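PDB 5HQA: alpha-glucosidase, which hydrolyses alpha-glucosidic bonds as a calcium-dependent member of glycoside hydrolase family 97 whose activity is stimulated by chloride. Local coordinates for residues Gly456-Glu461 with Pro468-Glu473; Trp143-Pro146 with Arg152-Tyr155; Asn500-Gly503 with Asn507-Gln510. All coordinates share one frame; numbering follows the deposited sequence.

Contact 1: Gly456-Glu461 with Pro468-Glu473; sequences GARGQE and PPNPPE. With CA (calcium ion), chain C; AC1 (4,6-dideoxy-4-{[(1S,4R,5S,6S)-4,5,6-trihydroxy-3-(hydroxymethyl)cyclohex-2-en-1-yl]amino}-alpha-D-glucopyranose), chain B.
Arg-458 and Asn-470 run past each other in opposite directions, and the guanidinium meets the amide oxygen with its edge. NE and NH2 of Arg-458 both converge on one atom, OD1 of Asn-470; the bond from NE of Arg-458 to OD1 of Asn-470 is 2.8 Å long and arrives almost in line with the amide C=O. Although OD1 lies in the guanidinium plane, the two flat groups are turned 58° apart. The bend of the arginine chain at chi3 (58°) brings this edge round to the proline-rich loop, where NH2 of Arg-458 also donates to O of Pro-468 (3.0 Å). A water joins the same carbonyl to NH1, giving O of Pro-468 a second donor. The other end of the amide works in reverse: ND2 of Asn-470 donates to O of Gly-459 at 3.0 Å, from above the carbonyl plane and not along a lone pair. Both polar atoms of the buried amide are therefore engaged, which fixes its rotation. Two residues beyond Gly-459, Glu-461 binds calcium through OE2 (2.3 Å), alongside Glu-154, Glu-437 and Glu-455, while its OE1 lies 2.7 Å from N4A of the acarbose unit. Side-chain bonds, to each other and to backbone carbonyls, thus tie together the two loops flanking helix 462-465, next to the calcium-dependent active site at the C-terminal end of the TIM-barrel strands in family 97.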
ATOM      1  N   GLY A 456      -2.934  -1.844   5.741  1.00  9.35           N
ATOM      2  CA  GLY A 456      -1.532  -2.203   5.979  1.00  8.57           C
ATOM      3  C   GLY A 456      -0.648  -1.062   6.447  1.00 10.24           C
ATOM      4  O   GLY A 456       0.540  -0.994   6.077  1.00  9.41           O
ATOM      5  N   ALA A 457      -1.203  -0.171   7.267  1.00 10.01           N
ATOM      6  CA  ALA A 457      -0.593   1.019   7.844  1.00 10.86           C
ATOM      7  C   ALA A 457      -1.682   1.681   8.675  1.00 11.31           C
ATOM      8  O   ALA A 457      -2.867   1.358   8.531  1.00 11.16           O
ATOM      9  CB  ALA A 457      -0.066   1.993   6.773  1.00  9.11           C
ATOM     10  N   ARG A 458      -1.282   2.608   9.539  1.00  9.06           N
ATOM     11  CA  ARG A 458      -2.271   3.386  10.276  1.00  8.10           C
ATOM     12  C   ARG A 458      -2.962   4.372   9.338  1.00 11.06           C
ATOM     13  O   ARG A 458      -2.314   5.258   8.769  1.00 12.51           O
ATOM     14  CB  ARG A 458      -1.608   4.122  11.433  1.00  9.64           C
ATOM     15  CG  ARG A 458      -1.289   3.214  12.614  1.00 11.14           C
ATOM     16  CD  ARG A 458      -0.524   3.962  13.709  1.00 11.74           C
ATOM     17  NE  ARG A 458      -1.249   5.131  14.216  1.00 10.63           N
ATOM     18  CZ  ARG A 458      -1.490   5.374  15.503  1.00 11.80           C
ATOM     19  NH1 ARG A 458      -1.078   4.529  16.445  1.00  9.94           N
ATOM     20  NH2 ARG A 458      -2.142   6.479  15.853  1.00 10.63           N
ATOM     21  N   GLY A 459      -4.277   4.218   9.175  1.00 11.46           N
ATOM     22  CA  GLY A 459      -5.087   5.150   8.432  1.00  9.91           C
ATOM     23  C   GLY A 459      -5.940   6.031   9.327  1.00 10.28           C
ATOM     24  O   GLY A 459      -5.669   6.208  10.523  1.00 10.62           O
ATOM     25  N   GLN A 460      -7.004   6.585   8.732  1.00 10.94           N
ATOM     26  CA  GLN A 460      -7.868   7.544   9.422  1.00  9.55           C
ATOM     27  C   GLN A 460      -8.479   6.974  10.697  1.00 12.25           C
ATOM     28  O   GLN A 460      -8.747   7.727  11.644  1.00 11.89           O
ATOM     29  CB  GLN A 460      -8.984   7.987   8.477  1.00 10.49           C
ATOM     30  CG  GLN A 460      -9.770   9.201   8.938  1.00 11.15           C
ATOM     31  CD  GLN A 460      -9.047  10.496   8.610  1.00 15.23           C
ATOM     32  OE1 GLN A 460      -8.335  11.055   9.452  1.00 14.95           O
ATOM     33  NE2 GLN A 460      -9.221  10.976   7.378  1.00 10.98           N
ATOM     34  N   GLU A 461      -8.735   5.662  10.738  1.00 11.09           N
ATOM     35  CA  GLU A 461      -9.418   5.086  11.897  1.00 10.99           C
ATOM     36  C   GLU A 461      -8.661   5.350  13.193  1.00 11.38           C
ATOM     37  O   GLU A 461      -9.282   5.525  14.246  1.00 11.39           O
ATOM     38  CB  GLU A 461      -9.615   3.583  11.704  1.00 11.78           C
ATOM     39  CG  GLU A 461      -8.308   2.820  11.486  1.00 13.61           C
ATOM     40  CD  GLU A 461      -8.508   1.317  11.468  1.00 19.25           C
ATOM     41  OE1 GLU A 461      -9.626   0.872  11.803  1.00 23.80           O
ATOM     42  OE2 GLU A 461      -7.552   0.577  11.132  1.00 13.32           O
ATOM     43  N   PRO A 468      -2.397   7.828  21.360  1.00 14.26           N
ATOM     44  CA  PRO A 468      -2.713   9.012  20.562  1.00 12.59           C
ATOM     45  C   PRO A 468      -3.124   8.719  19.119  1.00 12.63           C
ATOM     46  O   PRO A 468      -2.843   7.628  18.582  1.00 11.66           O
ATOM     47  CB  PRO A 468      -1.392   9.788  20.576  1.00 14.91           C
ATOM     48  CG  PRO A 468      -0.370   8.703  20.552  1.00 15.99           C
ATOM     49  CD  PRO A 468      -0.940   7.622  21.461  1.00 15.06           C
ATOM     50  N   PRO A 469      -3.764   9.711  18.492  1.00 12.14           N
ATOM     51  CA  PRO A 469      -4.062   9.615  17.060  1.00 11.86           C
ATOM     52  C   PRO A 469      -2.793   9.755  16.236  1.00 11.33           C
ATOM     53  O   PRO A 469      -1.703   9.923  16.800  1.00 10.65           O
ATOM     54  CB  PRO A 469      -5.029  10.785  16.833  1.00  9.96           C
ATOM     55  CG  PRO A 469      -4.578  11.806  17.829  1.00 10.27           C
ATOM     56  CD  PRO A 469      -4.195  11.007  19.057  1.00 11.06           C
ATOM     57  N   ASN A 470      -2.910   9.677  14.914  1.00 10.47           N
ATOM     58  CA  ASN A 470      -1.738   9.848  14.064  1.00 10.84           C
ATOM     59  C   ASN A 470      -1.148  11.242  14.274  1.00 12.36           C
ATOM     60  O   ASN A 470      -1.893  12.220  14.408  1.00 11.71           O
ATOM     61  CB  ASN A 470      -2.095   9.661  12.585  1.00 10.88           C
ATOM     62  CG  ASN A 470      -2.717   8.300  12.291  1.00 11.26           C
ATOM     63  OD1 ASN A 470      -2.475   7.321  13.005  1.00 11.08           O
ATOM     64  ND2 ASN A 470      -3.516   8.234  11.226  1.00  8.87           N
ATOM     65  N   PRO A 471       0.175  11.372  14.305  1.00 11.98           N
ATOM     66  CA  PRO A 471       0.794  12.689  14.498  1.00 10.47           C
ATOM     67  C   PRO A 471       0.763  13.499  13.214  1.00  9.98           C
ATOM     68  O   PRO A 471       0.558  12.951  12.121  1.00  9.77           O
ATOM     69  CB  PRO A 471       2.239  12.339  14.894  1.00 12.93           C
ATOM     70  CG  PRO A 471       2.495  11.044  14.151  1.00 11.88           C
ATOM     71  CD  PRO A 471       1.176  10.290  14.225  1.00 11.77           C
ATOM     72  N   PRO A 472       0.952  14.815  13.309  1.00 11.39           N
ATOM     73  CA  PRO A 472       1.005  15.644  12.094  1.00  9.70           C
ATOM     74  C   PRO A 472       1.941  15.124  11.012  1.00 11.32           C
ATOM     75  O   PRO A 472       1.627  15.271   9.823  1.00 12.03           O
ATOM     76  CB  PRO A 472       1.469  16.993  12.644  1.00 10.08           C
ATOM     77  CG  PRO A 472       0.828  17.032  14.007  1.00 10.28           C
ATOM     78  CD  PRO A 472       0.929  15.631  14.538  1.00 10.87           C
ATOM     79  N   GLU A 473       3.070  14.509  11.372  1.00 10.18           N
ATOM     80  CA  GLU A 473       4.031  14.056  10.361  1.00 10.81           C
ATOM     81  C   GLU A 473       3.608  12.771   9.646  1.00 10.61           C
ATOM     82  O   GLU A 473       4.297  12.338   8.710  1.00 10.04           O
ATOM     83  CB  GLU A 473       5.406  13.840  11.005  1.00  9.32           C
ATOM     84  CG  GLU A 473       5.446  12.612  11.907  1.00  9.57           C
ATOM     85  CD  GLU A 473       6.795  12.413  12.584  1.00 14.73           C
ATOM     86  OE1 GLU A 473       7.700  13.268  12.417  1.00 13.37           O
ATOM     87  OE2 GLU A 473       6.940  11.395  13.295  1.00 14.99           O
TER
HETATM   88 CA    CA C 701      -7.282  -1.630  10.511  1.00 13.54          CA
HETATM   89  C1  AC1 B   3      -8.006  -3.028  16.090  1.00 28.84           C
HETATM   90  O2  AC1 B   3      -5.786  -3.118  15.197  1.00 22.59           O
HETATM   91  C2  AC1 B   3      -7.171  -3.264  14.840  1.00 22.81           C
HETATM   92  C4A AC1 B   3     -12.928  -1.720  10.143  1.00 15.05           C
HETATM   93  C3  AC1 B   3      -7.558  -2.326  13.728  1.00 17.22           C
HETATM   94  O3  AC1 B   3      -6.703  -2.524  12.588  1.00 15.78           O
HETATM   95  C4  AC1 B   3      -9.009  -2.520  13.378  1.00 15.63           C
HETATM   96  N4A AC1 B   3      -9.410  -1.849  12.101  1.00 14.18           N
HETATM   97  C5  AC1 B   3      -9.685  -1.904  14.593  1.00 23.06           C
HETATM   98  O5  AC1 B   3      -9.451  -2.807  15.753  1.00 25.95           O
HETATM   99  C6  AC1 B   3     -11.159  -1.681  14.451  1.00 22.42           C
HETATM  100  C1B AC1 B   3     -10.181  -2.719  11.143  1.00 19.62           C
HETATM  101  C2B AC1 B   3     -10.487  -1.881   9.733  1.00 19.86           C
HETATM  102  O2B AC1 B   3      -9.253  -1.317   9.292  1.00 13.05           O
HETATM  103  C3B AC1 B   3     -11.513  -0.936   9.911  1.00 18.63           C
HETATM  104  O3B AC1 B   3     -11.686  -0.061   8.769  1.00 17.17           O
HETATM  105  O4  AC1 B   3     -13.951  -0.796  10.456  1.00 14.28           O
HETATM  106  C5B AC1 B   3     -12.854  -2.724  11.179  1.00 14.41           C
HETATM  107  C7B AC1 B   3     -11.394  -3.251  11.667  1.00 14.01           C
HETATM  108  C6B AC1 B   3     -14.065  -3.660  11.334  1.00 15.74           C
HETATM  109  O6B AC1 B   3     -14.051  -4.553  10.266  1.00 22.24           O
HETATM  110  O   HOH W   1      -1.495   5.311  19.175  1.00 16.92           O

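Contact 2: Trp143-Pro146 with Arg152-Tyr155; sequences WWIP and RYEY. With CA (calcium ion), chain C; AC1 (4,6-dideoxy-4-{[(1S,4R,5S,6S)-4,5,6-trihydroxy-3-(hydroxymethyl)cyclohex-2-en-1-yl]amino}-alpha-D-glucopyranose), chain B.
The loop that carries Glu-154 from the N-terminal domain into the calcium and acarbose site packs here against the residues that follow strand 141-144, with Ile-145 and Pro-146 meeting Tyr-153 and Tyr-155. Pro-146 lies over one face of the Tyr-155 ring: its CG sits 3.9 Å from the ring centroid and only 8° off the normal, a CH-pi contact made nearly over the centre. Ile-145 uses both branches. CG2 of Ile-145 packs on CB of Tyr-155 at 3.7 Å, whereas its CD1 reaches Tyr-153 at the other end of the turn, 4.3 Å from CB of Tyr-153. CG1 lies between the backbone N and the carbonyl carbon (chi1 55°), an arrangement that lets the two branches spread over both tyrosines. The polar ends of these rings are held elsewhere, OH of Tyr-153 by the backbone N of Lys-440 and OH of Tyr-155 by the backbone N of Asn-151. A water donates to O of Pro-146 and to O of Arg-152, joining two carbonyls that could not bond each other.

Glu-154, centre of an inverse gamma turn, faces away from this apolar patch. Its OE1 binds calcium at 2.4 Å, and OE2 of Glu-154 forms a 2.6 Å salt bridge with NH2 of Arg-152. NH2 of Arg-152 also donates to O2 of the acarbose unit at 3.3 Å, almost straight (171°), and O2 in turn donates to OE2. The apolar contacts thus lie on the strand side of the turn and the charged groups on the calcium and sugar side, where the arginine would partly offset the carboxylate's charge and probably orients it between metal and sugar.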
ATOM      1  N   TRP A 143      13.569   5.938   8.615  1.00  9.40           N
ATOM      2  CA  TRP A 143      12.183   6.183   9.006  1.00  9.11           C
ATOM      3  C   TRP A 143      11.441   4.860   8.878  1.00 11.36           C
ATOM      4  O   TRP A 143      11.230   4.385   7.759  1.00 14.07           O
ATOM      5  CB  TRP A 143      11.547   7.250   8.118  1.00  9.61           C
ATOM      6  CG  TRP A 143      12.345   8.524   8.026  1.00 12.00           C
ATOM      7  CD1 TRP A 143      12.287   9.583   8.878  1.00 11.97           C
ATOM      8  CD2 TRP A 143      13.306   8.876   7.013  1.00 12.83           C
ATOM      9  NE1 TRP A 143      13.146  10.575   8.459  1.00 16.58           N
ATOM     10  CE2 TRP A 143      13.779  10.165   7.314  1.00 14.40           C
ATOM     11  CE3 TRP A 143      13.794   8.229   5.871  1.00 13.30           C
ATOM     12  CZ2 TRP A 143      14.726  10.820   6.523  1.00 13.03           C
ATOM     13  CZ3 TRP A 143      14.728   8.880   5.086  1.00 13.37           C
ATOM     14  CH2 TRP A 143      15.184  10.162   5.418  1.00 13.03           C
ATOM     15  N   TRP A 144      11.040   4.257  10.000  1.00  9.93           N
ATOM     16  CA  TRP A 144      10.698   2.837   9.951  1.00  8.68           C
ATOM     17  C   TRP A 144       9.627   2.474  10.976  1.00  9.69           C
ATOM     18  O   TRP A 144       9.404   3.191  11.958  1.00  9.08           O
ATOM     19  CB  TRP A 144      11.952   1.982  10.189  1.00  8.53           C
ATOM     20  CG  TRP A 144      12.663   2.322  11.477  1.00  8.87           C
ATOM     21  CD1 TRP A 144      13.614   3.291  11.662  1.00  9.69           C
ATOM     22  CD2 TRP A 144      12.485   1.687  12.752  1.00  9.86           C
ATOM     23  NE1 TRP A 144      14.040   3.294  12.972  1.00 10.00           N
ATOM     24  CE2 TRP A 144      13.365   2.319  13.661  1.00 11.85           C
ATOM     25  CE3 TRP A 144      11.667   0.648  13.214  1.00 10.68           C
ATOM     26  CZ2 TRP A 144      13.451   1.943  15.006  1.00 11.45           C
ATOM     27  CZ3 TRP A 144      11.753   0.272  14.550  1.00 11.07           C
ATOM     28  CH2 TRP A 144      12.639   0.916  15.430  1.00 12.94           C
ATOM     29  N   ILE A 145       8.974   1.332  10.740  1.00  9.13           N
ATOM     30  CA  ILE A 145       8.083   0.731  11.735  1.00  7.93           C
ATOM     31  C   ILE A 145       8.629  -0.631  12.145  1.00  9.84           C
ATOM     32  O   ILE A 145       9.257  -1.333  11.335  1.00 10.60           O
ATOM     33  CB  ILE A 145       6.633   0.605  11.231  1.00  8.21           C
ATOM     34  CG1 ILE A 145       6.563  -0.177   9.906  1.00 10.44           C
ATOM     35  CG2 ILE A 145       5.963   1.989  11.143  1.00  8.56           C
ATOM     36  CD1 ILE A 145       5.217  -0.886   9.682  1.00 13.02           C
ATOM     37  N   PRO A 146       8.409  -1.045  13.387  1.00 10.44           N
ATOM     38  CA  PRO A 146       8.934  -2.336  13.835  1.00  9.87           C
ATOM     39  C   PRO A 146       8.168  -3.484  13.207  1.00 11.25           C
ATOM     40  O   PRO A 146       6.969  -3.386  12.927  1.00 11.54           O
ATOM     41  CB  PRO A 146       8.711  -2.295  15.351  1.00 11.38           C
ATOM     42  CG  PRO A 146       7.447  -1.444  15.482  1.00 11.15           C
ATOM     43  CD  PRO A 146       7.631  -0.361  14.441  1.00  9.90           C
ATOM     44  N   ARG A 152       1.091  -5.427  13.935  1.00 10.61           N
ATOM     45  CA  ARG A 152       1.260  -5.736  12.492  1.00  9.83           C
ATOM     46  C   ARG A 152       1.918  -4.538  11.807  1.00 11.03           C
ATOM     47  O   ARG A 152       3.003  -4.109  12.233  1.00 10.40           O
ATOM     48  CB  ARG A 152      -0.093  -6.152  11.903  1.00  9.65           C
ATOM     49  CG  ARG A 152      -0.802  -7.342  12.588  1.00 13.70           C
ATOM     50  CD  ARG A 152      -2.238  -7.491  12.039  1.00 14.97           C
ATOM     51  NE  ARG A 152      -2.842  -6.170  11.969  1.00 20.65           N
ATOM     52  CZ  ARG A 152      -3.473  -5.583  12.970  1.00 19.57           C
ATOM     53  NH1 ARG A 152      -3.645  -6.219  14.115  1.00 18.39           N
ATOM     54  NH2 ARG A 152      -3.946  -4.360  12.816  1.00 28.44           N
ATOM     55  N   TYR A 153       1.326  -3.981  10.745  1.00 10.89           N
ATOM     56  CA  TYR A 153       1.883  -2.814  10.074  1.00  9.54           C
ATOM     57  C   TYR A 153       1.373  -1.504  10.655  1.00 10.29           C
ATOM     58  O   TYR A 153       1.807  -0.436  10.207  1.00 11.31           O
ATOM     59  CB  TYR A 153       1.553  -2.833   8.573  1.00  8.20           C
ATOM     60  CG  TYR A 153       2.022  -4.046   7.800  1.00  9.46           C
ATOM     61  CD1 TYR A 153       3.383  -4.328   7.652  1.00 10.98           C
ATOM     62  CD2 TYR A 153       1.103  -4.884   7.170  1.00 11.08           C
ATOM     63  CE1 TYR A 153       3.814  -5.441   6.917  1.00 10.12           C
ATOM     64  CE2 TYR A 153       1.516  -5.990   6.436  1.00 11.61           C
ATOM     65  CZ  TYR A 153       2.871  -6.262   6.316  1.00 11.00           C
ATOM     66  OH  TYR A 153       3.265  -7.364   5.590  1.00 11.05           O
ATOM     67  N   GLU A 154       0.450  -1.552  11.617  1.00  8.29           N
ATOM     68  CA  GLU A 154      -0.240  -0.343  12.073  1.00  9.76           C
ATOM     69  C   GLU A 154       0.541   0.307  13.218  1.00 10.28           C
ATOM     70  O   GLU A 154       0.173   0.247  14.394  1.00 10.74           O
ATOM     71  CB  GLU A 154      -1.679  -0.670  12.462  1.00  9.23           C
ATOM     72  CG  GLU A 154      -2.562  -0.973  11.240  1.00  9.99           C
ATOM     73  CD  GLU A 154      -3.982  -1.410  11.607  1.00 13.90           C
ATOM     74  OE1 GLU A 154      -4.869  -1.367  10.725  1.00 13.71           O
ATOM     75  OE2 GLU A 154      -4.207  -1.803  12.773  1.00 16.39           O
ATOM     76  N   TYR A 155       1.647   0.953  12.838  1.00  8.19           N
ATOM     77  CA  TYR A 155       2.500   1.704  13.751  1.00  8.04           C
ATOM     78  C   TYR A 155       2.805   3.066  13.151  1.00 10.17           C
ATOM     79  O   TYR A 155       2.846   3.217  11.928  1.00  9.72           O
ATOM     80  CB  TYR A 155       3.830   0.978  14.002  1.00  8.15           C
ATOM     81  CG  TYR A 155       3.687  -0.242  14.867  1.00  9.33           C
ATOM     82  CD1 TYR A 155       3.751  -0.131  16.252  1.00 10.81           C
ATOM     83  CD2 TYR A 155       3.476  -1.502  14.309  1.00  9.60           C
ATOM     84  CE1 TYR A 155       3.617  -1.251  17.068  1.00 12.22           C
ATOM     85  CE2 TYR A 155       3.336  -2.624  15.115  1.00  9.45           C
ATOM     86  CZ  TYR A 155       3.408  -2.490  16.498  1.00 12.15           C
ATOM     87  OH  TYR A 155       3.277  -3.586  17.319  1.00 12.67           O
TER
HETATM   88 CA    CA C 701      -7.282  -1.630  10.511  1.00 13.54          CA
HETATM   89  C1  AC1 B   3      -8.006  -3.028  16.090  1.00 28.84           C
HETATM   90  O2  AC1 B   3      -5.786  -3.118  15.197  1.00 22.59           O
HETATM   91  C2  AC1 B   3      -7.171  -3.264  14.840  1.00 22.81           C
HETATM   92  C4A AC1 B   3     -12.928  -1.720  10.143  1.00 15.05           C
HETATM   93  C3  AC1 B   3      -7.558  -2.326  13.728  1.00 17.22           C
HETATM   94  O3  AC1 B   3      -6.703  -2.524  12.588  1.00 15.78           O
HETATM   95  C4  AC1 B   3      -9.009  -2.520  13.378  1.00 15.63           C
HETATM   96  N4A AC1 B   3      -9.410  -1.849  12.101  1.00 14.18           N
HETATM   97  C5  AC1 B   3      -9.685  -1.904  14.593  1.00 23.06           C
HETATM   98  O5  AC1 B   3      -9.451  -2.807  15.753  1.00 25.95           O
HETATM   99  C6  AC1 B   3     -11.159  -1.681  14.451  1.00 22.42           C
HETATM  100  C1B AC1 B   3     -10.181  -2.719  11.143  1.00 19.62           C
HETATM  101  C2B AC1 B   3     -10.487  -1.881   9.733  1.00 19.86           C
HETATM  102  O2B AC1 B   3      -9.253  -1.317   9.292  1.00 13.05           O
HETATM  103  C3B AC1 B   3     -11.513  -0.936   9.911  1.00 18.63           C
HETATM  104  O3B AC1 B   3     -11.686  -0.061   8.769  1.00 17.17           O
HETATM  105  O4  AC1 B   3     -13.951  -0.796  10.456  1.00 14.28           O
HETATM  106  C5B AC1 B   3     -12.854  -2.724  11.179  1.00 14.41           C
HETATM  107  C7B AC1 B   3     -11.394  -3.251  11.667  1.00 14.01           C
HETATM  108  C6B AC1 B   3     -14.065  -3.660  11.334  1.00 15.74           C
HETATM  109  O6B AC1 B   3     -14.051  -4.553  10.266  1.00 22.24           O
HETATM  110  O   HOH W   2       5.041  -5.240  13.478  1.00 10.55           O

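Contact 3: Asn500-Gly503 with Asn507-Gln510; sequences NGLG and NRPQ
Arg-508, buried and the residue most covered across this contact, packs against Leu-502 and Gly-503. CD2 of Leu-502 lies over one guanidinium face, offset toward the rim and 3.8 Å from NH1 of Arg-508. NH1 of Arg-508 makes a weak bond to O of Gly-503 (3.2 Å) and another to O of Lys-625. The bend at chi3 (-69°) folds the chain back on its own backbone, and NE of Arg-508 donates to O of Pro-509 (2.9 Å), while NH2 reaches O of Trp-624. A water donates to O of Gly-503 and accepts from NE2 of Gln-510, bridging the segments. On the solvent side, exposed Asn-500 is held by one short bond: its ND2 donates to the backbone O of Asn-507 over 2.8 Å, nearly straight at 168° and on a lone pair in the carbonyl plane. The two side-chain amides lie 63° apart and do not pair; OD1 of Asn-507 accepts instead from N of Thr-467. A leucine in place of Arg-508 would probably leave the carbonyls of Pro-509, Trp-624 and Gly-503 without these donors. The cation thus works by gathering backbone carbonyls, with no carboxylate among the partners described, and it links this surface loop to the C-terminal domain.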
ATOM      1  N   ASN A 500     -14.395  14.957  19.428  1.00 15.15           N
ATOM      2  CA  ASN A 500     -13.822  14.718  20.745  1.00 15.79           C
ATOM      3  C   ASN A 500     -13.255  15.990  21.361  1.00 19.78           C
ATOM      4  O   ASN A 500     -12.532  15.918  22.362  1.00 19.61           O
ATOM      5  CB  ASN A 500     -12.726  13.649  20.662  1.00 15.52           C
ATOM      6  CG  ASN A 500     -13.280  12.234  20.650  1.00 20.42           C
ATOM      7  OD1 ASN A 500     -14.303  11.946  21.281  1.00 22.99           O
ATOM      8  ND2 ASN A 500     -12.594  11.336  19.949  1.00 17.25           N
ATOM      9  N   GLY A 501     -13.553  17.145  20.788  1.00 18.81           N
ATOM     10  CA  GLY A 501     -12.908  18.378  21.217  1.00 16.98           C
ATOM     11  C   GLY A 501     -11.674  18.698  20.394  1.00 19.54           C
ATOM     12  O   GLY A 501     -10.997  17.819  19.855  1.00 19.29           O
ATOM     13  N   LEU A 502     -11.379  19.993  20.292  1.00 17.79           N
ATOM     14  CA  LEU A 502     -10.208  20.462  19.559  1.00 17.42           C
ATOM     15  C   LEU A 502      -8.983  20.423  20.474  1.00 19.79           C
ATOM     16  O   LEU A 502      -9.013  19.860  21.574  1.00 18.82           O
ATOM     17  CB  LEU A 502     -10.460  21.855  18.991  1.00 18.46           C
ATOM     18  CG  LEU A 502     -11.465  21.898  17.837  1.00 22.69           C
ATOM     19  CD1 LEU A 502     -11.620  23.311  17.307  1.00 25.80           C
ATOM     20  CD2 LEU A 502     -11.052  20.936  16.725  1.00 23.46           C
ATOM     21  N   GLY A 503      -7.882  21.033  20.027  1.00 18.16           N
ATOM     22  CA  GLY A 503      -6.639  20.969  20.773  1.00 18.69           C
ATOM     23  C   GLY A 503      -5.794  19.775  20.369  1.00 18.19           C
ATOM     24  O   GLY A 503      -6.146  18.970  19.500  1.00 16.11           O
ATOM     25  N   ASN A 507      -8.453  12.595  20.749  1.00 16.06           N
ATOM     26  CA  ASN A 507      -8.440  11.701  19.593  1.00 15.62           C
ATOM     27  C   ASN A 507      -9.199  12.367  18.452  1.00 17.03           C
ATOM     28  O   ASN A 507     -10.430  12.469  18.490  1.00 16.99           O
ATOM     29  CB  ASN A 507      -9.044  10.342  19.937  1.00 17.07           C
ATOM     30  CG  ASN A 507      -8.075   9.444  20.703  1.00 20.93           C
ATOM     31  OD1 ASN A 507      -6.873   9.362  20.385  1.00 19.59           O
ATOM     32  ND2 ASN A 507      -8.600   8.754  21.715  1.00 17.41           N
ATOM     33  N   ARG A 508      -8.464  12.816  17.440  1.00 13.84           N
ATOM     34  CA  ARG A 508      -8.995  13.492  16.265  1.00 12.03           C
ATOM     35  C   ARG A 508      -7.905  13.474  15.211  1.00 11.32           C
ATOM     36  O   ARG A 508      -6.732  13.279  15.549  1.00 12.75           O
ATOM     37  CB  ARG A 508      -9.384  14.942  16.587  1.00 13.02           C
ATOM     38  CG  ARG A 508      -8.286  15.658  17.364  1.00 13.14           C
ATOM     39  CD  ARG A 508      -8.341  17.180  17.250  1.00 13.53           C
ATOM     40  NE  ARG A 508      -8.012  17.664  15.911  1.00 13.13           N
ATOM     41  CZ  ARG A 508      -7.577  18.896  15.651  1.00 13.77           C
ATOM     42  NH1 ARG A 508      -7.388  19.765  16.643  1.00 12.75           N
ATOM     43  NH2 ARG A 508      -7.323  19.258  14.398  1.00 12.22           N
ATOM     44  N   PRO A 509      -8.244  13.671  13.933  1.00 12.52           N
ATOM     45  CA  PRO A 509      -7.178  13.941  12.956  1.00 11.42           C
ATOM     46  C   PRO A 509      -6.464  15.217  13.362  1.00 12.03           C
ATOM     47  O   PRO A 509      -7.089  16.258  13.577  1.00 12.08           O
ATOM     48  CB  PRO A 509      -7.926  14.092  11.621  1.00 12.63           C
ATOM     49  CG  PRO A 509      -9.260  13.397  11.848  1.00 12.82           C
ATOM     50  CD  PRO A 509      -9.577  13.669  13.301  1.00 12.38           C
ATOM     51  N   GLN A 510      -5.150  15.116  13.524  1.00 11.28           N
ATOM     52  CA  GLN A 510      -4.350  16.266  13.936  1.00 11.25           C
ATOM     53  C   GLN A 510      -3.880  17.022  12.693  1.00 12.06           C
ATOM     54  O   GLN A 510      -2.697  17.076  12.360  1.00 12.59           O
ATOM     55  CB  GLN A 510      -3.194  15.808  14.814  1.00 10.34           C
ATOM     56  CG  GLN A 510      -3.704  15.178  16.103  1.00 10.48           C
ATOM     57  CD  GLN A 510      -2.608  14.938  17.118  1.00 13.49           C
ATOM     58  OE1 GLN A 510      -1.469  14.616  16.760  1.00 13.89           O
ATOM     59  NE2 GLN A 510      -2.945  15.101  18.397  1.00 11.95           N
TER
HETATM   60  O   HOH W   3      -5.453  16.283  19.199  1.00 13.47           O

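Along the chain the contacts come in the order 2, 1, 3. Contact 2 belongs to the N-terminal domain, at strand 141-144 of its antiparallel sheet, whereas contacts 1 and 3 lie in loops of the TIM-barrel domain, after strand 451-454 and before helix 513-522. Contacts 1 and 2, with centres about 11 Å apart, touch where Arg-458 packs along Glu-154 and Tyr-155, and both supply calcium ligands, so the metal site straddles the domain boundary. Contact 3 lies about 13 Å from contact 1, centre to centre, and Pro-469 packs on Asn-507 and Arg-508; it is about 23 Å from contact 2, again between centres. Contact 1 thus sits between the other two.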